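Local coordinates for DNA replication initiator (Cdc21/Cdc54) (PDB 1LTL), which probably acts, as the full-length protein, as an ATP-dependent single-stranded DNA helicase in archaeal replication, this chain being its zinc-binding, dodecamer-forming N-terminal part, at residues 178-184 with 199-205; 118-123 with 212-218. All coordinates share one frame. Residues are numbered along the deposited sequence.

In the fold
Both interactions belong to the OB-fold part of the chain and to one curled sheet, their centres about 10 Å apart. Interaction 1 pairs strand 175-185 with strand 199-205 in unbroken antiparallel register; half of its residues are buried, and one face is mostly aliphatic, the other mostly polar. Interaction 2, more exposed, joins strand 113-137 to the turn that leads into strand 217-229, so only a short antiparallel pairing forms. The two meet where strands 113-137 and 175-185 run side by side: Arg121 N bonds to Lys183 O, and Val120 packs on Leu182. Both rest on main-chain hydrogen bonds; interaction 1 adds two between side chains, whereas in interaction 2 side chains meet only by packing.

Interaction 1 (178-184 with 199-205)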
loop_
_atom_site.group_PDB
_atom_site.type_symbol
_atom_site.label_atom_id
_atom_site.label_comp_id
_atom_site.label_asym_id
_atom_site.label_seq_id
_atom_site.Cartn_x
_atom_site.Cartn_y
_atom_site.Cartn_z
ATOM N N ASP A 178 4.922 -43.414 5.611
ATOM C CA ASP A 178 4.911 -44.173 4.363
ATOM C C ASP A 178 3.537 -44.328 3.727
ATOM O O ASP A 178 2.549 -44.614 4.395
ATOM C CB ASP A 178 5.566 -45.534 4.572
ATOM C CG ASP A 178 7.034 -45.419 4.924
ATOM O OD1 ASP A 178 7.810 -44.823 4.119
ATOM O OD2 ASP A 178 7.411 -45.931 6.011
ATOM N N THR A 179 3.499 -44.143 2.416
ATOM C CA THR A 179 2.261 -44.218 1.654
ATOM C C THR A 179 2.454 -45.098 0.420
ATOM O O THR A 179 3.559 -45.233 -0.088
ATOM C CB THR A 179 1.829 -42.792 1.213
ATOM O OG1 THR A 179 0.400 -42.727 1.113
ATOM C CG2 THR A 179 2.453 -42.428 -0.142
ATOM N N GLN A 180 1.387 -45.711 -0.064
ATOM C CA GLN A 180 1.527 -46.564 -1.228
ATOM C C GLN A 180 0.264 -46.640 -2.042
ATOM O O GLN A 180 -0.840 -46.581 -1.502
ATOM C CB GLN A 180 1.937 -47.961 -0.818
ATOM C CG GLN A 180 1.969 -48.917 -1.967
ATOM C CD GLN A 180 2.460 -50.252 -1.520
ATOM O OE1 GLN A 180 2.358 -50.590 -0.338
ATOM N NE2 GLN A 180 2.991 -51.034 -2.447
ATOM N N THR A 181 0.436 -46.796 -3.347
ATOM C CA THR A 181 -0.690 -46.833 -4.255
ATOM C C THR A 181 -0.854 -48.134 -5.004
ATOM O O THR A 181 0.126 -48.741 -5.427
ATOM C CB THR A 181 -0.535 -45.724 -5.280
ATOM O OG1 THR A 181 -0.981 -44.502 -4.704
ATOM C CG2 THR A 181 -1.337 -46.004 -6.512
ATOM N N LEU A 182 -2.088 -48.581 -5.181
ATOM C CA LEU A 182 -2.288 -49.790 -5.969
ATOM C C LEU A 182 -3.631 -49.728 -6.633
ATOM O O LEU A 182 -4.502 -48.986 -6.197
ATOM C CB LEU A 182 -2.163 -51.043 -5.111
ATOM C CG LEU A 182 -3.342 -51.563 -4.305
ATOM C CD1 LEU A 182 -2.816 -52.677 -3.413
ATOM C CD2 LEU A 182 -3.949 -50.484 -3.456
ATOM N N LYS A 183 -3.762 -50.481 -7.720
ATOM C CA LYS A 183 -4.994 -50.566 -8.498
ATOM C C LYS A 183 -5.792 -51.790 -8.072
ATOM O O LYS A 183 -5.257 -52.893 -8.005
ATOM C CB LYS A 183 -4.683 -50.683 -9.993
ATOM C CG LYS A 183 -4.511 -49.365 -10.707
ATOM C CD LYS A 183 -5.741 -48.490 -10.495
ATOM C CE LYS A 183 -5.609 -47.130 -11.172
ATOM N NZ LYS A 183 -4.494 -46.350 -10.576
ATOM N N LEU A 184 -7.068 -51.587 -7.787
ATOM C CA LEU A 184 -7.942 -52.666 -7.380
ATOM C C LEU A 184 -8.934 -52.914 -8.503
ATOM O O LEU A 184 -9.720 -52.038 -8.832
ATOM C CB LEU A 184 -8.700 -52.277 -6.118
ATOM C CG LEU A 184 -9.658 -53.353 -5.633
ATOM C CD1 LEU A 184 -8.863 -54.583 -5.216
ATOM C CD2 LEU A 184 -10.503 -52.823 -4.479
ATOM N N GLN A 199 -11.224 -50.590 -12.800
ATOM C CA GLN A 199 -10.375 -50.587 -11.635
ATOM C C GLN A 199 -10.454 -49.273 -10.878
ATOM O O GLN A 199 -10.914 -48.263 -11.400
ATOM C CB GLN A 199 -8.942 -50.854 -12.056
ATOM C CG GLN A 199 -8.608 -50.280 -13.416
ATOM C CD GLN A 199 -7.107 -50.105 -13.619
ATOM O OE1 GLN A 199 -6.310 -51.007 -13.314
ATOM N NE2 GLN A 199 -6.711 -48.938 -14.138
ATOM N N ILE A 200 -10.023 -49.286 -9.631
ATOM C CA ILE A 200 -10.037 -48.065 -8.858
ATOM C C ILE A 200 -8.765 -47.982 -8.043
ATOM O O ILE A 200 -8.209 -49.002 -7.667
ATOM C CB ILE A 200 -11.225 -47.994 -7.921
ATOM C CG1 ILE A 200 -11.381 -46.553 -7.447
ATOM C CG2 ILE A 200 -11.020 -48.917 -6.739
ATOM C CD1 ILE A 200 -12.590 -46.328 -6.648
ATOM N N THR A 201 -8.295 -46.776 -7.754
ATOM C CA THR A 201 -7.064 -46.657 -6.991
ATOM C C THR A 201 -7.245 -46.763 -5.496
ATOM O O THR A 201 -8.188 -46.223 -4.924
ATOM C CB THR A 201 -6.346 -45.347 -7.309
ATOM O OG1 THR A 201 -5.772 -45.428 -8.618
ATOM C CG2 THR A 201 -5.251 -45.091 -6.324
ATOM N N VAL A 202 -6.334 -47.487 -4.867
ATOM C CA VAL A 202 -6.381 -47.621 -3.425
ATOM C C VAL A 202 -5.090 -47.058 -2.861
ATOM O O VAL A 202 -4.010 -47.248 -3.420
ATOM C CB VAL A 202 -6.573 -49.093 -2.976
ATOM C CG1 VAL A 202 -6.496 -49.210 -1.459
ATOM C CG2 VAL A 202 -7.919 -49.582 -3.451
ATOM N N VAL A 203 -5.222 -46.334 -1.762
ATOM C CA VAL A 203 -4.084 -45.740 -1.122
ATOM C C VAL A 203 -3.868 -46.386 0.212
ATOM O O VAL A 203 -4.741 -46.361 1.079
ATOM C CB VAL A 203 -4.299 -44.256 -0.901
ATOM C CG1 VAL A 203 -3.248 -43.716 0.030
ATOM C CG2 VAL A 203 -4.256 -43.541 -2.230
ATOM N N LEU A 204 -2.691 -46.964 0.384
ATOM C CA LEU A 204 -2.371 -47.619 1.633
ATOM C C LEU A 204 -1.299 -46.831 2.355
ATOM O O LEU A 204 -0.284 -46.468 1.763
ATOM C CB LEU A 204 -1.876 -49.031 1.353
ATOM C CG LEU A 204 -2.834 -50.041 0.740
ATOM C CD1 LEU A 204 -2.087 -51.363 0.583
ATOM C CD2 LEU A 204 -4.063 -50.231 1.609
ATOM N N GLU A 205 -1.511 -46.565 3.635
ATOM C CA GLU A 205 -0.508 -45.833 4.384
ATOM C C GLU A 205 -0.137 -46.477 5.714
ATOM O O GLU A 205 -0.806 -47.387 6.186
ATOM C CB GLU A 205 -0.972 -44.407 4.615
ATOM C CG GLU A 205 -1.334 -43.688 3.340
ATOM C CD GLU A 205 -1.577 -42.230 3.589
ATOM O OE1 GLU A 205 -2.108 -41.920 4.692
ATOM O OE2 GLU A 205 -1.254 -41.407 2.688
#
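Strands 178-184 and 199-205 run antiparallel in the OB-fold sheet, and six of the eight hydrogen bonds between them are main chain to main chain. The hydrogen-bonded pairs use both their NH and CO groups: Gln180 N to Leu204 O (2.6 Å) and Leu204 N to Gln180 O (2.7 Å), Leu182 N to Val202 O (2.9 Å) and Val202 N to Leu182 O (2.7 Å), Leu184 N to Ile200 O (2.8 Å) and Ile200 N to Leu184 O (2.9 Å). The intervening residues turn their peptide groups outward; Thr179, Thr181 and Lys183 bond to strand 113-137. Leu182, Leu184, Ile200, Val202 and Leu204 share one buried face, where Leu184 CB lies 3.9 Å from Val202 CG2. Gln180 is the polar member there, its amide satisfied by Asp210 N and Asp124 O. On the other face Thr179 OG1 donates to Glu205 OE2 (2.6 Å), and Lys183 NZ to Thr201 OG1 (2.5 Å). Glu205, though buried, also meets Arg129 in a salt bridge and Tyr240 in a hydrogen bond. Asp178 reaches Ser107 of a second subunit. The chemistry implies one mainly aliphatic, buried face and one mixed face, the buried polar ends of Gln180 and Glu205 each partnered.

Interaction 2 (118-123 with 212-218); sequences GIVRKT and LTPGDIV
This contact closes part of the OB-fold sheet: strand 118-123 meets a type II beta turn, Thr213 to Asp216, and the start of the antiparallel strand that follows it. Along 118-123, Gly118 is almost fully extended (phi/psi 171/-163), a phi that residues with side chains rarely adopt, and Arg121 breaks from strand values (-92/-81) just past the last hydrogen bond to 212-218. Leu212 comes first, its side chain directed toward the strand, CD1 4.0 Å from Val120 CG2. Thr213 opens the turn; its O lies 3.0 Å from Asp216 N, though the place of this oxygen is less sure. Pro214, at -38/145, suits the second turn position because its ring fixes phi; its CA lies 3.2 Å from Val120 O, its CG 3.2 Å from Arg121 O. Gly215 takes the third position at 89/-37, where a CB would jam against the preceding carbonyl, and its N donates to Val120 O (2.9 Å). Asp216 O accepts Val120 N (3.1 Å), so both main-chain polar groups of Val120 are bonded to the turn. Ile217 forms a non-hydrogen-bonded pair with Ile119 (CA-CA 4.6 Å), their CG1 atoms 3.9 Å apart, both chi1 m. Val218 makes the hydrogen-bonded pair with Gly118 (CA-CA 5.8 Å), Gly118 N to Val218 O and Val218 N to Gly118 O each 3.1 Å. Val120, chi1 t, also packs on Leu182, its CG2 4.0 Å from Val218 CG2.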
loop_
_atom_site.group_PDB
_atom_site.type_symbol
_atom_site.label_atom_id
_atom_site.label_comp_id
_atom_site.label_asym_id
_atom_site.label_seq_id
_atom_site.Cartn_x
_atom_site.Cartn_y
_atom_site.Cartn_z
ATOM N N GLY A 118 -12.390 -57.040 -4.877
ATOM C CA GLY A 118 -11.762 -57.005 -6.182
ATOM C C GLY A 118 -10.431 -57.723 -6.149
ATOM O O GLY A 118 -10.169 -58.476 -5.219
ATOM N N ILE A 119 -9.581 -57.489 -7.143
ATOM C CA ILE A 119 -8.283 -58.142 -7.183
ATOM C C ILE A 119 -7.136 -57.166 -7.431
ATOM O O ILE A 119 -7.117 -56.460 -8.440
ATOM C CB ILE A 119 -8.286 -59.215 -8.269
ATOM C CG1 ILE A 119 -9.324 -60.271 -7.905
ATOM C CG2 ILE A 119 -6.905 -59.834 -8.431
ATOM C CD1 ILE A 119 -9.547 -61.328 -8.982
ATOM N N VAL A 120 -6.173 -57.137 -6.516
ATOM C CA VAL A 120 -5.030 -56.243 -6.658
ATOM C C VAL A 120 -4.299 -56.446 -7.969
ATOM O O VAL A 120 -3.694 -57.478 -8.178
ATOM C CB VAL A 120 -4.022 -56.449 -5.551
ATOM C CG1 VAL A 120 -2.804 -55.572 -5.806
ATOM C CG2 VAL A 120 -4.661 -56.133 -4.213
ATOM N N ARG A 121 -4.327 -55.445 -8.833
ATOM C CA ARG A 121 -3.667 -55.558 -10.112
ATOM C C ARG A 121 -2.243 -55.025 -10.060
ATOM O O ARG A 121 -1.302 -55.793 -9.916
ATOM C CB ARG A 121 -4.470 -54.820 -11.176
ATOM C CG ARG A 121 -3.966 -54.992 -12.602
ATOM C CD ARG A 121 -4.347 -53.785 -13.491
ATOM N NE ARG A 121 -5.798 -53.584 -13.648
ATOM C CZ ARG A 121 -6.601 -54.315 -14.429
ATOM N NH1 ARG A 121 -6.107 -55.320 -15.147
ATOM N NH2 ARG A 121 -7.901 -54.032 -14.497
ATOM N N LYS A 122 -2.073 -53.713 -10.161
ATOM C CA LYS A 122 -0.735 -53.118 -10.145
ATOM C C LYS A 122 -0.380 -52.453 -8.830
ATOM O O LYS A 122 -1.199 -51.745 -8.247
ATOM C CB LYS A 122 -0.601 -52.093 -11.276
ATOM C CG LYS A 122 0.716 -51.336 -11.264
ATOM C CD LYS A 122 0.771 -50.240 -12.320
ATOM C CE LYS A 122 1.939 -49.279 -12.055
ATOM N NZ LYS A 122 1.811 -47.958 -12.765
ATOM N N THR A 123 0.853 -52.668 -8.378
ATOM C CA THR A 123 1.327 -52.083 -7.123
ATOM C C THR A 123 2.474 -51.085 -7.310
ATOM O O THR A 123 3.464 -51.384 -7.971
ATOM C CB THR A 123 1.759 -53.184 -6.150
ATOM O OG1 THR A 123 0.611 -53.656 -5.438
ATOM C CG2 THR A 123 2.789 -52.672 -5.171
ATOM N N LEU A 212 -0.214 -55.851 0.430
ATOM C CA LEU A 212 -0.849 -56.597 -0.636
ATOM C C LEU A 212 0.039 -56.713 -1.850
ATOM O O LEU A 212 1.015 -55.981 -1.991
ATOM C CB LEU A 212 -2.163 -55.928 -1.032
ATOM C CG LEU A 212 -3.115 -55.702 0.143
ATOM C CD1 LEU A 212 -4.384 -55.035 -0.325
ATOM C CD2 LEU A 212 -3.411 -57.021 0.800
ATOM N N THR A 213 -0.307 -57.647 -2.729
ATOM C CA THR A 213 0.447 -57.869 -3.966
ATOM C C THR A 213 -0.431 -58.373 -5.097
ATOM O O THR A 213 -1.475 -58.967 -4.866
ATOM C CB THR A 213 1.602 -58.875 -3.764
ATOM O OG1 THR A 213 1.338 -59.705 -2.621
ATOM C CG2 THR A 213 2.926 -58.121 -3.563
ATOM N N PRO A 214 -0.025 -58.122 -6.345
ATOM C CA PRO A 214 -0.820 -58.581 -7.481
ATOM C C PRO A 214 -1.433 -59.959 -7.256
ATOM O O PRO A 214 -0.843 -60.821 -6.602
ATOM C CB PRO A 214 0.188 -58.564 -8.618
ATOM C CG PRO A 214 0.968 -57.318 -8.308
ATOM C CD PRO A 214 1.183 -57.412 -6.803
ATOM N N GLY A 215 -2.638 -60.149 -7.783
ATOM C CA GLY A 215 -3.319 -61.422 -7.646
ATOM C C GLY A 215 -4.170 -61.551 -6.402
ATOM O O GLY A 215 -5.242 -62.151 -6.430
ATOM N N ASP A 216 -3.704 -60.986 -5.302
ATOM C CA ASP A 216 -4.441 -61.083 -4.049
ATOM C C ASP A 216 -5.903 -60.699 -4.192
ATOM O O ASP A 216 -6.234 -59.612 -4.650
ATOM C CB ASP A 216 -3.774 -60.203 -2.994
ATOM C CG ASP A 216 -2.356 -60.647 -2.679
ATOM O OD1 ASP A 216 -1.685 -61.184 -3.592
ATOM O OD2 ASP A 216 -1.905 -60.446 -1.530
ATOM N N ILE A 217 -6.786 -61.607 -3.817
ATOM C CA ILE A 217 -8.197 -61.300 -3.878
ATOM C C ILE A 217 -8.516 -60.698 -2.534
ATOM O O ILE A 217 -8.372 -61.377 -1.513
ATOM C CB ILE A 217 -9.059 -62.544 -4.023
ATOM C CG1 ILE A 217 -8.818 -63.183 -5.388
ATOM C CG2 ILE A 217 -10.519 -62.187 -3.743
ATOM C CD1 ILE A 217 -7.505 -63.909 -5.464
ATOM N N VAL A 218 -8.970 -59.443 -2.531
ATOM C CA VAL A 218 -9.268 -58.747 -1.278
ATOM C C VAL A 218 -10.584 -58.004 -1.164
ATOM O O VAL A 218 -11.337 -57.867 -2.123
ATOM C CB VAL A 218 -8.188 -57.722 -0.955
ATOM C CG1 VAL A 218 -6.906 -58.427 -0.580
ATOM C CG2 VAL A 218 -7.965 -56.824 -2.159
#